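Oligopeptide-binding protein AppA (PDB 1XOC) binds oligopeptides outside the cell for uptake by the App permease of Bacillus subtilis, accepting tetra- and pentapeptides but not tripeptides, and here holds a nonapeptide. Local coordinates at residues M125-E130 / K140-D145; K281-A286 / Q337-A342; T260-S265 / Y488-M493; K200-D205 / L214-Y219; Y309-P314 / Q472-I477. All blocks are in the same frame, centred on the assembly; numbering follows the deposited sequence.

Interaction 1: residues M125-E130 / K140-D145; sequences MLKSVE and KLKYKD. With ZN (zinc ion), chain G; ZN (zinc ion), chain Q.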
# COMPACT_ATOMS: atom_id res chain seq x y z
N MET A 125 11.75 -11.32 -11.74
CA MET A 125 11.73 -12.72 -12.13
C MET A 125 11.57 -12.90 -13.65
O MET A 125 11.79 -14.00 -14.13
CB MET A 125 10.63 -13.49 -11.40
CG MET A 125 9.21 -13.28 -11.92
SD MET A 125 8.60 -11.61 -11.60
CE MET A 125 8.30 -11.66 -9.87
N LEU A 126 11.21 -11.85 -14.38
CA LEU A 126 10.98 -11.96 -15.83
C LEU A 126 12.26 -11.93 -16.62
O LEU A 126 13.12 -11.07 -16.41
CB LEU A 126 10.09 -10.83 -16.35
CG LEU A 126 8.62 -10.96 -16.07
CD1 LEU A 126 7.88 -9.72 -16.60
CD2 LEU A 126 8.07 -12.26 -16.71
N LYS A 127 12.38 -12.87 -17.54
CA LYS A 127 13.45 -12.88 -18.51
C LYS A 127 13.03 -12.08 -19.75
O LYS A 127 13.81 -11.26 -20.27
CB LYS A 127 13.75 -14.29 -18.93
CG LYS A 127 14.92 -14.42 -19.87
CD LYS A 127 15.00 -15.83 -20.37
CE LYS A 127 15.46 -16.78 -19.29
NZ LYS A 127 15.76 -18.13 -19.86
N SER A 128 11.82 -12.35 -20.24
CA SER A 128 11.33 -11.69 -21.44
C SER A 128 9.82 -11.75 -21.55
O SER A 128 9.17 -12.57 -20.90
CB SER A 128 11.91 -12.33 -22.70
OG SER A 128 11.55 -13.69 -22.78
N VAL A 129 9.33 -10.92 -22.44
CA VAL A 129 7.92 -10.88 -22.72
C VAL A 129 7.78 -10.74 -24.23
O VAL A 129 8.34 -9.80 -24.81
CB VAL A 129 7.19 -9.66 -22.04
CG1 VAL A 129 5.73 -9.58 -22.43
CG2 VAL A 129 7.39 -9.68 -20.56
N GLU A 130 7.08 -11.70 -24.88
CA GLU A 130 7.10 -11.85 -26.33
C GLU A 130 5.71 -11.84 -26.91
O GLU A 130 4.81 -12.45 -26.37
CB GLU A 130 7.71 -13.21 -26.72
CG GLU A 130 9.11 -13.37 -26.25
CD GLU A 130 9.72 -14.67 -26.65
OE1 GLU A 130 8.95 -15.59 -27.00
OE2 GLU A 130 10.97 -14.77 -26.61
N LYS A 140 8.18 -15.25 -20.05
CA LYS A 140 9.19 -16.23 -19.70
C LYS A 140 9.95 -15.75 -18.48
O LYS A 140 10.36 -14.60 -18.42
CB LYS A 140 10.17 -16.42 -20.85
CG LYS A 140 9.46 -16.94 -22.12
CD LYS A 140 10.33 -16.93 -23.37
CE LYS A 140 11.15 -18.17 -23.50
NZ LYS A 140 11.86 -18.13 -24.80
N LEU A 141 10.13 -16.66 -17.52
CA LEU A 141 10.75 -16.33 -16.25
C LEU A 141 12.16 -16.91 -16.13
O LEU A 141 12.46 -17.97 -16.67
CB LEU A 141 9.90 -16.78 -15.07
CG LEU A 141 8.61 -16.02 -14.73
CD1 LEU A 141 7.57 -16.15 -15.84
CD2 LEU A 141 8.03 -16.53 -13.38
N LYS A 142 13.00 -16.19 -15.38
CA LYS A 142 14.37 -16.61 -15.11
C LYS A 142 14.42 -17.69 -14.03
O LYS A 142 15.36 -18.47 -13.98
CB LYS A 142 15.21 -15.43 -14.60
CG LYS A 142 15.28 -14.18 -15.43
CD LYS A 142 16.06 -13.11 -14.65
CE LYS A 142 15.96 -11.72 -15.25
NZ LYS A 142 17.15 -10.89 -14.85
N TYR A 143 13.44 -17.66 -13.13
CA TYR A 143 13.30 -18.63 -12.04
C TYR A 143 11.84 -18.58 -11.57
O TYR A 143 11.14 -17.62 -11.86
CB TYR A 143 14.26 -18.30 -10.86
CG TYR A 143 14.18 -16.85 -10.42
CD1 TYR A 143 13.18 -16.42 -9.55
CD2 TYR A 143 15.07 -15.90 -10.92
CE1 TYR A 143 13.10 -15.10 -9.16
CE2 TYR A 143 14.99 -14.57 -10.54
CZ TYR A 143 14.02 -14.19 -9.66
OH TYR A 143 13.90 -12.86 -9.29
N LYS A 144 11.40 -19.60 -10.83
CA LYS A 144 10.03 -19.67 -10.35
C LYS A 144 9.82 -18.67 -9.23
O LYS A 144 10.64 -18.56 -8.32
CB LYS A 144 9.68 -21.08 -9.88
CG LYS A 144 9.68 -22.09 -11.02
CD LYS A 144 9.24 -23.46 -10.56
CE LYS A 144 9.48 -24.48 -11.63
NZ LYS A 144 8.85 -25.79 -11.27
N ASP A 145 8.71 -17.95 -9.31
CA ASP A 145 8.34 -16.99 -8.28
C ASP A 145 6.86 -16.71 -8.39
O ASP A 145 6.37 -16.12 -9.37
CB ASP A 145 9.18 -15.72 -8.46
CG ASP A 145 8.97 -14.68 -7.35
OD1 ASP A 145 9.84 -13.78 -7.27
OD2 ASP A 145 8.00 -14.77 -6.58
ZN ZN G . 10.86 -16.74 -27.64
ZN ZN Q . 13.35 -17.34 -26.36
O HOH W 1 10.63 -16.47 -29.89
O HOH W 2 9.30 -18.42 -27.45
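In M125 and in Y143 across from it, CG sits between the backbone N and the carbonyl carbon (chi1 77° and 50°), and Y143 CE1 comes to 3.7 Å from M125 CB. M125 CG runs beside L141 CD2 at 3.8 Å, the two side chains pointing the same way, and bends at chi2 and chi3 carry the methionine chain on to D145. The backbone illustrates a classic beta bulge. K140 O accepts both K127 N (2.8 Å) and S128 N (3.2 Å), so two residues face one, while K140 N returns a nearly straight bond to S128 O at 3.0 Å. Past the bulge, K142 N binds M125 O at 2.8 Å. At the other end both carboxylate oxygens of E130 grip a zinc ion that also holds two waters. The hairpin of strands 126-133 and 136-141 ends its five-stranded antiparallel sheet; helix 147-155 covers M125, L126 and L141 with F148, and D145 OD2 caps its first residue at N147 N.

Interaction 2: residues K281-A286 / Q337-A342; sequences KKVRQA and QMLAEA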
# COMPACT_ATOMS: atom_id res chain seq x y z
N LYS A 281 19.97 -3.27 16.98
CA LYS A 281 18.77 -4.07 17.23
C LYS A 281 18.25 -3.91 18.66
O LYS A 281 17.04 -3.83 18.88
CB LYS A 281 19.07 -5.55 16.99
CG LYS A 281 17.92 -6.48 17.33
CD LYS A 281 18.26 -7.94 17.03
CE LYS A 281 18.87 -8.63 18.23
NZ LYS A 281 19.20 -10.05 17.94
N LYS A 282 19.15 -3.89 19.64
CA LYS A 282 18.73 -3.81 21.04
C LYS A 282 18.02 -2.49 21.36
O LYS A 282 17.06 -2.47 22.13
CB LYS A 282 19.89 -4.06 22.00
CG LYS A 282 19.41 -4.56 23.34
CD LYS A 282 20.50 -5.21 24.15
CE LYS A 282 21.10 -4.23 25.08
NZ LYS A 282 20.01 -3.69 25.90
N VAL A 283 18.47 -1.41 20.73
CA VAL A 283 17.81 -0.11 20.85
C VAL A 283 16.39 -0.17 20.26
O VAL A 283 15.44 0.27 20.90
CB VAL A 283 18.66 1.03 20.22
CG1 VAL A 283 17.85 2.34 20.04
CG2 VAL A 283 19.90 1.28 21.09
N ARG A 284 16.26 -0.70 19.04
CA ARG A 284 14.94 -0.85 18.43
C ARG A 284 14.00 -1.70 19.28
O ARG A 284 12.84 -1.34 19.47
CB ARG A 284 15.03 -1.42 17.02
CG ARG A 284 15.75 -0.52 16.06
CD ARG A 284 15.55 -0.94 14.63
NE ARG A 284 15.91 -2.34 14.40
CZ ARG A 284 17.13 -2.77 14.06
NH1 ARG A 284 18.13 -1.92 13.93
NH2 ARG A 284 17.35 -4.06 13.89
N GLN A 285 14.51 -2.79 19.85
CA GLN A 285 13.72 -3.61 20.77
C GLN A 285 13.30 -2.82 22.01
O GLN A 285 12.19 -2.98 22.52
CB GLN A 285 14.51 -4.84 21.20
CG GLN A 285 14.76 -5.86 20.09
CD GLN A 285 15.62 -7.02 20.55
OE1 GLN A 285 15.63 -8.07 19.93
NE2 GLN A 285 16.38 -6.82 21.64
N ALA A 286 14.20 -1.98 22.51
CA ALA A 286 13.93 -1.12 23.66
C ALA A 286 12.82 -0.11 23.37
O ALA A 286 11.97 0.16 24.22
CB ALA A 286 15.18 -0.41 24.09
N GLN A 337 16.60 -0.23 31.12
CA GLN A 337 17.72 -1.14 31.36
C GLN A 337 18.36 -1.56 30.05
O GLN A 337 19.58 -1.55 29.91
CB GLN A 337 17.24 -2.36 32.14
CG GLN A 337 18.28 -3.45 32.43
CD GLN A 337 19.48 -2.96 33.22
OE1 GLN A 337 19.38 -2.01 34.00
NE2 GLN A 337 20.62 -3.65 33.05
N MET A 338 17.53 -1.91 29.07
CA MET A 338 18.02 -2.28 27.75
C MET A 338 18.82 -1.16 27.10
O MET A 338 19.85 -1.41 26.48
CB MET A 338 16.85 -2.67 26.84
CG MET A 338 16.18 -3.98 27.22
SD MET A 338 14.63 -4.18 26.33
CE MET A 338 15.23 -4.70 24.75
N LEU A 339 18.36 0.08 27.24
CA LEU A 339 19.06 1.23 26.68
C LEU A 339 20.40 1.47 27.39
O LEU A 339 21.39 1.82 26.74
CB LEU A 339 18.20 2.49 26.73
CG LEU A 339 17.06 2.46 25.72
CD1 LEU A 339 16.04 3.52 26.05
CD2 LEU A 339 17.59 2.64 24.31
N ALA A 340 20.41 1.29 28.71
CA ALA A 340 21.63 1.39 29.51
C ALA A 340 22.63 0.33 29.06
O ALA A 340 23.80 0.63 28.83
CB ALA A 340 21.31 1.25 30.98
N GLU A 341 22.16 -0.91 28.94
CA GLU A 341 22.99 -2.01 28.42
C GLU A 341 23.55 -1.70 27.02
O GLU A 341 24.67 -2.09 26.71
CB GLU A 341 22.18 -3.33 28.38
CG GLU A 341 22.01 -4.00 29.74
CD GLU A 341 20.88 -5.05 29.79
OE1 GLU A 341 20.26 -5.36 28.73
OE2 GLU A 341 20.62 -5.57 30.91
N ALA A 342 22.77 -0.98 26.21
CA ALA A 342 23.20 -0.57 24.87
C ALA A 342 24.09 0.68 24.85
O ALA A 342 24.43 1.18 23.78
CB ALA A 342 22.00 -0.36 23.96
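M338 O is approached by two donors: A342 N, a helical bond of 3.0 Å, and K282 NZ, modelled so close that its exact distance is doubtful. The lysine reaches over by bends at chi3 and chi4, the latter (56°) turning NZ out of line, and NZ also makes a weak salt bridge with E341 OE1 at 3.3 Å. The carboxylate is steadied by Q337 NE2, which meets E341 OE2 at 2.9 Å. A positive group at these late carbonyls would probably suit the C-terminal end of helix 332-341. The example is an antiparallel helix pair, 281-289 against 332-341, with local axes 8.9 Å apart at 164°. Two alanines lie in the interface: A286 CB rests on L339 CG at 3.8 Å, and A342 CB meets V283 CG2 at 3.9 Å. M338 stretches across at about a right angle to Q285, placing CE 3.6 Å from Q285 CB. An alanine here would probably open a gap beside Q285 and the A286 backbone where SD and CE now lie. L339 also packs on L353 and I387.

Interaction 3: residues T260-S265 / Y488-M493; sequences TDLALS and YPNNHM. With ZN (zinc ion), chain E.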
# COMPACT_ATOMS: atom_id res chain seq x y z
N THR A 260 -18.23 -2.32 7.77
CA THR A 260 -17.03 -2.41 8.60
C THR A 260 -16.40 -3.82 8.53
O THR A 260 -17.13 -4.83 8.66
CB THR A 260 -17.37 -2.12 10.07
OG1 THR A 260 -17.90 -0.78 10.20
CG2 THR A 260 -16.15 -2.27 10.93
N ASP A 261 -15.09 -3.87 8.34
CA ASP A 261 -14.32 -5.12 8.43
C ASP A 261 -12.83 -4.83 8.51
O ASP A 261 -12.40 -3.67 8.41
CB ASP A 261 -14.63 -6.02 7.22
CG ASP A 261 -14.70 -7.50 7.56
OD1 ASP A 261 -13.94 -7.97 8.44
OD2 ASP A 261 -15.58 -8.17 6.97
N LEU A 262 -12.05 -5.87 8.78
CA LEU A 262 -10.60 -5.76 8.86
C LEU A 262 -10.01 -5.35 7.51
O LEU A 262 -10.44 -5.82 6.48
CB LEU A 262 -9.99 -7.08 9.31
CG LEU A 262 -8.50 -7.09 9.70
CD1 LEU A 262 -8.12 -6.16 10.85
CD2 LEU A 262 -8.18 -8.54 10.03
N ALA A 263 -9.08 -4.38 7.55
CA ALA A 263 -8.29 -3.98 6.36
C ALA A 263 -7.08 -4.89 6.14
O ALA A 263 -6.54 -5.46 7.09
CB ALA A 263 -7.80 -2.56 6.52
N LEU A 264 -6.67 -5.05 4.87
CA LEU A 264 -5.46 -5.83 4.57
C LEU A 264 -4.23 -4.93 4.73
O LEU A 264 -3.64 -4.47 3.76
CB LEU A 264 -5.54 -6.45 3.15
CG LEU A 264 -4.48 -7.48 2.81
CD1 LEU A 264 -4.81 -8.80 3.47
CD2 LEU A 264 -4.42 -7.70 1.32
N SER A 265 -3.86 -4.67 5.97
CA SER A 265 -2.96 -3.56 6.28
C SER A 265 -2.40 -3.76 7.67
O SER A 265 -2.96 -4.49 8.50
CB SER A 265 -3.74 -2.26 6.23
OG SER A 265 -2.96 -1.19 6.71
N TYR A 488 -3.42 -3.69 13.53
CA TYR A 488 -4.16 -4.04 12.32
C TYR A 488 -5.46 -3.25 12.27
O TYR A 488 -6.32 -3.44 13.12
CB TYR A 488 -4.48 -5.54 12.32
CG TYR A 488 -3.26 -6.41 12.47
CD1 TYR A 488 -2.25 -6.38 11.53
CD2 TYR A 488 -3.15 -7.31 13.53
CE1 TYR A 488 -1.11 -7.18 11.67
CE2 TYR A 488 -2.03 -8.12 13.67
CZ TYR A 488 -1.01 -8.05 12.74
OH TYR A 488 0.10 -8.85 12.91
N PRO A 489 -5.58 -2.30 11.33
CA PRO A 489 -6.74 -1.44 11.35
C PRO A 489 -7.98 -2.03 10.73
O PRO A 489 -7.89 -2.92 9.87
CB PRO A 489 -6.32 -0.30 10.47
CG PRO A 489 -5.38 -0.87 9.53
CD PRO A 489 -4.64 -1.92 10.26
N ASN A 490 -9.14 -1.50 11.12
CA ASN A 490 -10.41 -1.84 10.47
C ASN A 490 -10.85 -0.68 9.58
O ASN A 490 -10.60 0.48 9.90
CB ASN A 490 -11.48 -2.08 11.52
CG ASN A 490 -11.15 -3.24 12.43
OD1 ASN A 490 -10.90 -4.34 11.92
ND2 ASN A 490 -11.18 -3.05 13.75
N ASN A 491 -11.49 -1.00 8.48
CA ASN A 491 -12.14 -0.01 7.65
C ASN A 491 -13.60 0.16 8.08
O ASN A 491 -14.29 -0.83 8.41
CB ASN A 491 -12.13 -0.44 6.21
CG ASN A 491 -10.78 -0.39 5.57
OD1 ASN A 491 -10.00 0.51 5.84
ND2 ASN A 491 -10.50 -1.35 4.71
N HIS A 492 -14.08 1.39 8.04
CA HIS A 492 -15.47 1.74 8.31
C HIS A 492 -15.99 2.56 7.14
O HIS A 492 -15.88 3.80 7.14
CB HIS A 492 -15.57 2.54 9.61
CG HIS A 492 -15.02 1.81 10.80
ND1 HIS A 492 -13.69 1.84 11.13
CD2 HIS A 492 -15.62 1.00 11.72
CE1 HIS A 492 -13.47 1.11 12.21
NE2 HIS A 492 -14.62 0.59 12.58
N MET A 493 -16.51 1.88 6.14
CA MET A 493 -16.82 2.53 4.88
C MET A 493 -18.25 3.05 4.87
O MET A 493 -19.22 2.27 4.83
CB MET A 493 -16.59 1.57 3.71
CG MET A 493 -15.24 0.87 3.76
SD MET A 493 -13.87 2.03 3.83
CE MET A 493 -14.17 2.98 2.35
ZN ZN E . -14.98 -0.68 14.13
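A263 and P489 sit at the buried, close-packed end of this contact, T260 and D261 on its solvent side. At the buried end A263 N binds P489 O at 3.0 Å, while L262 CD1 lies by the same carbonyl. N491 has CG anti to its carbonyl carbon (chi1 -71°), and its ND2, hydrogen-bonded to Y504 OH, lies 3.5 Å from A263 CB. Farther along, S265 O meets the edge of the Y488 ring in its plane, 3.6 Å from CD1. N490 OD1 touches L262 CA at 3.4 Å, and its ND2 binds D304. Toward the solvent side the pairing is regular antiparallel: N491 N gives a bond of 2.8 Å to D261 O, and D261 N one to N491 O. The exposed D261 turns OD1 back to accept its neighbour L262 N. Here T260 CG2 is 3.4 Å from H492 CD2, and H492 NE2 holds a zinc ion at 2.0 Å, with D304 as the other protein ligand. A263, S265 and P489 pack on an aromatic side chain of the nonapeptide, and N491 OD1 offers it a weak hydrogen bond: a pocket wall formed where the antiparallel pairing of strands 256-262 and 483-496 runs out, in the large mixed sheet of this solute-binding protein.

Interaction 4: residues K200-D205 / L214-Y219; sequences KLEAND and LDTVTY. With ZN (zinc ion), chain D.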
# COMPACT_ATOMS: atom_id res chain seq x y z
N LYS A 200 -11.58 14.32 -11.04
CA LYS A 200 -12.90 13.94 -11.56
C LYS A 200 -12.75 12.99 -12.73
O LYS A 200 -11.97 13.23 -13.65
CB LYS A 200 -13.65 15.19 -12.02
CG LYS A 200 -15.14 14.92 -12.29
CD LYS A 200 -15.84 16.21 -12.57
CE LYS A 200 -17.20 16.04 -13.24
NZ LYS A 200 -17.54 17.26 -14.04
N LEU A 201 -13.45 11.85 -12.64
CA LEU A 201 -13.51 10.85 -13.70
C LEU A 201 -14.96 10.62 -14.15
O LEU A 201 -15.89 10.78 -13.36
CB LEU A 201 -12.97 9.51 -13.19
CG LEU A 201 -11.64 9.47 -12.43
CD1 LEU A 201 -11.30 8.08 -12.02
CD2 LEU A 201 -10.48 10.00 -13.22
N GLU A 202 -15.12 10.23 -15.42
CA GLU A 202 -16.44 10.06 -16.06
C GLU A 202 -16.54 8.62 -16.52
O GLU A 202 -15.54 8.03 -16.94
CB GLU A 202 -16.57 10.93 -17.32
CG GLU A 202 -16.62 12.39 -17.04
CD GLU A 202 -16.85 13.24 -18.31
OE1 GLU A 202 -16.47 12.76 -19.41
OE2 GLU A 202 -17.37 14.37 -18.17
N ALA A 203 -17.75 8.08 -16.50
CA ALA A 203 -17.98 6.72 -16.95
C ALA A 203 -17.51 6.56 -18.36
O ALA A 203 -17.82 7.39 -19.22
CB ALA A 203 -19.46 6.37 -16.87
N ASN A 204 -16.77 5.48 -18.60
CA ASN A 204 -16.37 5.08 -19.93
C ASN A 204 -17.50 4.32 -20.62
O ASN A 204 -17.74 3.14 -20.30
CB ASN A 204 -15.16 4.16 -19.83
CG ASN A 204 -14.68 3.67 -21.15
OD1 ASN A 204 -15.19 4.09 -22.21
ND2 ASN A 204 -13.71 2.72 -21.12
N ASP A 205 -18.17 4.97 -21.57
CA ASP A 205 -19.31 4.37 -22.27
C ASP A 205 -18.93 3.11 -23.06
O ASP A 205 -19.82 2.30 -23.41
CB ASP A 205 -19.91 5.41 -23.23
CG ASP A 205 -20.47 6.65 -22.52
OD1 ASP A 205 -20.87 6.57 -21.38
OD2 ASP A 205 -20.59 7.71 -23.14
N LEU A 214 -22.66 4.34 -12.42
CA LEU A 214 -22.39 5.69 -11.97
C LEU A 214 -21.89 6.54 -13.12
O LEU A 214 -21.10 6.08 -13.94
CB LEU A 214 -21.34 5.70 -10.82
CG LEU A 214 -21.85 5.03 -9.54
CD1 LEU A 214 -20.70 4.66 -8.59
CD2 LEU A 214 -22.82 5.96 -8.81
N ASP A 215 -22.37 7.78 -13.21
CA ASP A 215 -21.99 8.69 -14.28
C ASP A 215 -20.60 9.27 -14.08
O ASP A 215 -19.84 9.41 -15.05
CB ASP A 215 -22.99 9.82 -14.42
CG ASP A 215 -24.36 9.35 -14.90
OD1 ASP A 215 -24.45 8.41 -15.71
OD2 ASP A 215 -25.35 9.94 -14.45
N THR A 216 -20.30 9.65 -12.83
CA THR A 216 -19.00 10.18 -12.47
C THR A 216 -18.53 9.70 -11.10
O THR A 216 -19.32 9.33 -10.25
CB THR A 216 -19.00 11.74 -12.43
OG1 THR A 216 -19.83 12.21 -11.36
CG2 THR A 216 -19.52 12.32 -13.71
N VAL A 217 -17.21 9.69 -10.93
CA VAL A 217 -16.58 9.49 -9.64
C VAL A 217 -15.60 10.62 -9.41
O VAL A 217 -14.74 10.89 -10.24
CB VAL A 217 -15.82 8.17 -9.59
CG1 VAL A 217 -15.10 8.02 -8.27
CG2 VAL A 217 -16.75 7.03 -9.80
N THR A 218 -15.73 11.29 -8.28
CA THR A 218 -14.85 12.37 -7.91
C THR A 218 -14.06 11.97 -6.67
O THR A 218 -14.63 11.54 -5.70
CB THR A 218 -15.68 13.63 -7.61
OG1 THR A 218 -16.40 14.02 -8.78
CG2 THR A 218 -14.78 14.79 -7.31
N TYR A 219 -12.75 12.12 -6.74
CA TYR A 219 -11.86 11.78 -5.64
C TYR A 219 -11.45 13.10 -5.04
O TYR A 219 -10.63 13.79 -5.59
CB TYR A 219 -10.64 11.04 -6.18
CG TYR A 219 -9.80 10.21 -5.23
CD1 TYR A 219 -8.60 10.68 -4.74
CD2 TYR A 219 -10.17 8.93 -4.89
CE1 TYR A 219 -7.83 9.92 -3.92
CE2 TYR A 219 -9.40 8.16 -4.06
CZ TYR A 219 -8.23 8.65 -3.58
OH TYR A 219 -7.44 7.90 -2.75
ZN ZN D . -21.98 9.02 -22.49
O HOH W 3 -21.20 10.54 -22.35
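An antiparallel ladder joins strands 198-203 and 216-221, with L201 and V217 as its hydrogen-bonded pair. L201 N reaches V217 O at 2.9 Å, almost straight at the hydrogen (164°), and V217 N returns a bond of 3.0 Å to L201 O, its donor tilted 33° from the carbonyl plane. The next rung, A203 N to D215 O at 2.9 Å, comes in from above the D215 carbonyl plane. A203 CB presses against L214 O at 3.4 Å, and this carbonyl is buried by the contact with no polar partner. On one face stand K200, E202, T216 and T218. K200 CG passes T218 OG1 at 3.8 Å, while T216 CB touches L201 O at 3.4 Å. T216 has OG1 between its backbone N and carbonyl carbon (chi1 67°), and that hydroxyl bonds D23. R211, in the connection between the strands, makes salt bridges with both D205 and D215; D205 OD2 also binds a zinc ion at 2.0 Å. L201 and V217 turn to the other face, against M51 of helix 43-52. The two strands form the middle of a four-stranded mixed sheet, flanked by strands 23-28 and 188-194, with a helix packed on its apolar face.

Interaction 5: residues Y309-P314 / Q472-I477; sequences YIPESP and QIYQKI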
# COMPACT_ATOMS: atom_id res chain seq x y z
N TYR A 309 1.85 -7.86 16.06
CA TYR A 309 3.16 -8.39 16.40
C TYR A 309 3.89 -9.05 15.22
O TYR A 309 5.06 -9.44 15.37
CB TYR A 309 3.02 -9.42 17.50
CG TYR A 309 2.31 -8.90 18.70
CD1 TYR A 309 2.98 -8.10 19.62
CD2 TYR A 309 0.97 -9.16 18.92
CE1 TYR A 309 2.35 -7.60 20.74
CE2 TYR A 309 0.32 -8.64 20.06
CZ TYR A 309 1.03 -7.85 20.96
OH TYR A 309 0.42 -7.33 22.09
N ILE A 310 3.19 -9.19 14.09
CA ILE A 310 3.66 -9.90 12.90
C ILE A 310 3.49 -9.00 11.67
O ILE A 310 2.47 -8.33 11.53
CB ILE A 310 2.85 -11.21 12.78
CG1 ILE A 310 3.13 -12.08 13.99
CG2 ILE A 310 3.14 -11.99 11.50
CD1 ILE A 310 2.16 -13.18 14.15
N PRO A 311 4.49 -9.01 10.74
CA PRO A 311 4.39 -8.21 9.51
C PRO A 311 3.48 -8.82 8.44
O PRO A 311 3.85 -8.94 7.27
CB PRO A 311 5.86 -8.16 9.04
CG PRO A 311 6.39 -9.44 9.46
CD PRO A 311 5.78 -9.72 10.80
N GLU A 312 2.28 -9.21 8.84
CA GLU A 312 1.32 -9.80 7.91
C GLU A 312 -0.07 -9.62 8.49
O GLU A 312 -0.24 -9.51 9.70
CB GLU A 312 1.61 -11.28 7.69
CG GLU A 312 0.73 -11.95 6.60
CD GLU A 312 0.70 -11.18 5.26
OE1 GLU A 312 -0.27 -10.43 5.02
OE2 GLU A 312 1.66 -11.34 4.47
N SER A 313 -1.06 -9.54 7.62
CA SER A 313 -2.43 -9.34 8.06
C SER A 313 -3.04 -10.68 8.49
O SER A 313 -2.82 -11.71 7.82
CB SER A 313 -3.26 -8.83 6.90
OG SER A 313 -4.60 -8.72 7.26
N PRO A 314 -3.84 -10.68 9.58
CA PRO A 314 -4.64 -11.87 9.93
C PRO A 314 -5.53 -12.40 8.81
O PRO A 314 -5.95 -13.56 8.89
CB PRO A 314 -5.47 -11.40 11.12
CG PRO A 314 -4.64 -10.28 11.71
CD PRO A 314 -3.98 -9.63 10.58
N GLN A 472 9.92 -19.06 10.23
CA GLN A 472 11.28 -18.62 10.52
C GLN A 472 11.53 -17.18 10.12
O GLN A 472 12.27 -16.48 10.80
CB GLN A 472 12.30 -19.49 9.79
CG GLN A 472 12.30 -20.92 10.21
CD GLN A 472 13.38 -21.70 9.49
OE1 GLN A 472 14.56 -21.35 9.57
NE2 GLN A 472 12.99 -22.76 8.79
N ILE A 473 10.97 -16.75 9.00
CA ILE A 473 11.15 -15.37 8.53
C ILE A 473 10.46 -14.41 9.50
O ILE A 473 11.05 -13.41 9.91
CB ILE A 473 10.62 -15.20 7.09
CG1 ILE A 473 11.51 -15.95 6.12
CG2 ILE A 473 10.59 -13.73 6.70
CD1 ILE A 473 10.89 -16.21 4.73
N TYR A 474 9.23 -14.71 9.86
CA TYR A 474 8.52 -13.93 10.88
C TYR A 474 9.29 -13.83 12.19
O TYR A 474 9.36 -12.76 12.78
CB TYR A 474 7.16 -14.56 11.14
CG TYR A 474 6.20 -14.46 9.98
CD1 TYR A 474 5.32 -15.49 9.71
CD2 TYR A 474 6.14 -13.31 9.18
CE1 TYR A 474 4.43 -15.40 8.67
CE2 TYR A 474 5.25 -13.22 8.13
CZ TYR A 474 4.39 -14.26 7.90
OH TYR A 474 3.52 -14.19 6.88
N GLN A 475 9.86 -14.94 12.66
CA GLN A 475 10.69 -14.90 13.87
C GLN A 475 11.83 -13.90 13.75
O GLN A 475 12.09 -13.15 14.67
CB GLN A 475 11.28 -16.28 14.19
CG GLN A 475 10.30 -17.24 14.79
CD GLN A 475 9.88 -16.90 16.21
OE1 GLN A 475 8.92 -17.47 16.73
NE2 GLN A 475 10.60 -15.98 16.85
N LYS A 476 12.54 -13.93 12.63
CA LYS A 476 13.70 -13.05 12.45
C LYS A 476 13.27 -11.58 12.37
O LYS A 476 13.89 -10.73 12.99
CB LYS A 476 14.51 -13.45 11.22
CG LYS A 476 15.24 -14.78 11.41
CD LYS A 476 16.42 -14.94 10.46
CE LYS A 476 17.23 -16.19 10.78
NZ LYS A 476 17.97 -16.12 12.09
N ILE A 477 12.22 -11.29 11.62
CA ILE A 477 11.74 -9.91 11.53
C ILE A 477 11.25 -9.42 12.89
O ILE A 477 11.58 -8.31 13.33
CB ILE A 477 10.65 -9.77 10.44
CG1 ILE A 477 11.28 -10.05 9.09
CG2 ILE A 477 10.02 -8.35 10.45
CD1 ILE A 477 10.31 -10.30 7.98
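P311 is the bump and the hollow is the groove between Y474 and I477, one turn apart on helix 463-480: P311 CG enters it, 3.9 Å from both Y474 CD2 and I477 CG2. P311 is the centre of an inverse gamma turn, which probably helps present its ring to the helix. Beside it I310 CG2 stands over a face of the Y474 ring, a CH-pi contact 4.1 Å from the centroid and 13° off the normal. E312 CG, anti to its backbone N (chi1 -174°), lies 3.6 Å from Y474 OH, while E312 OE1 takes S313 N at 2.9 Å. F431 and F485 pack on both P311 and I477. An alanine in place of Y474 would probably leave I310 CG2 without its aromatic face, P311 with one wall of its groove missing, and N318 O without its weak bond from Y474 OH. Carbon against carbon and ring makes up most of the contact, with the hydroxyl beside the E312 methylenes, so shape more than directional bonding joins loop and helix.

Interactions 1 and 4 come first along the chain, each closing a short local connection, and their centres lie 37 Å apart in separate sheets. Interaction 3 joins residues more than 220 positions apart, and the chain between them contains interactions 2 and 5, whose segments alternate and whose centres lie 21 Å apart on one side of the chain's centre. Helix 463-480 of interaction 5 leads into strand 483-496 of interaction 3. These two contacts touch: Y488 OH probably hydrogen-bonds I310 O at 2.8 Å, and L264 packs on S313. Interactions 2 and 4 are farthest apart, 53 Å between centres. The strand that helps line the peptide pocket also meets the loop packed on helix 463-480, through Y488.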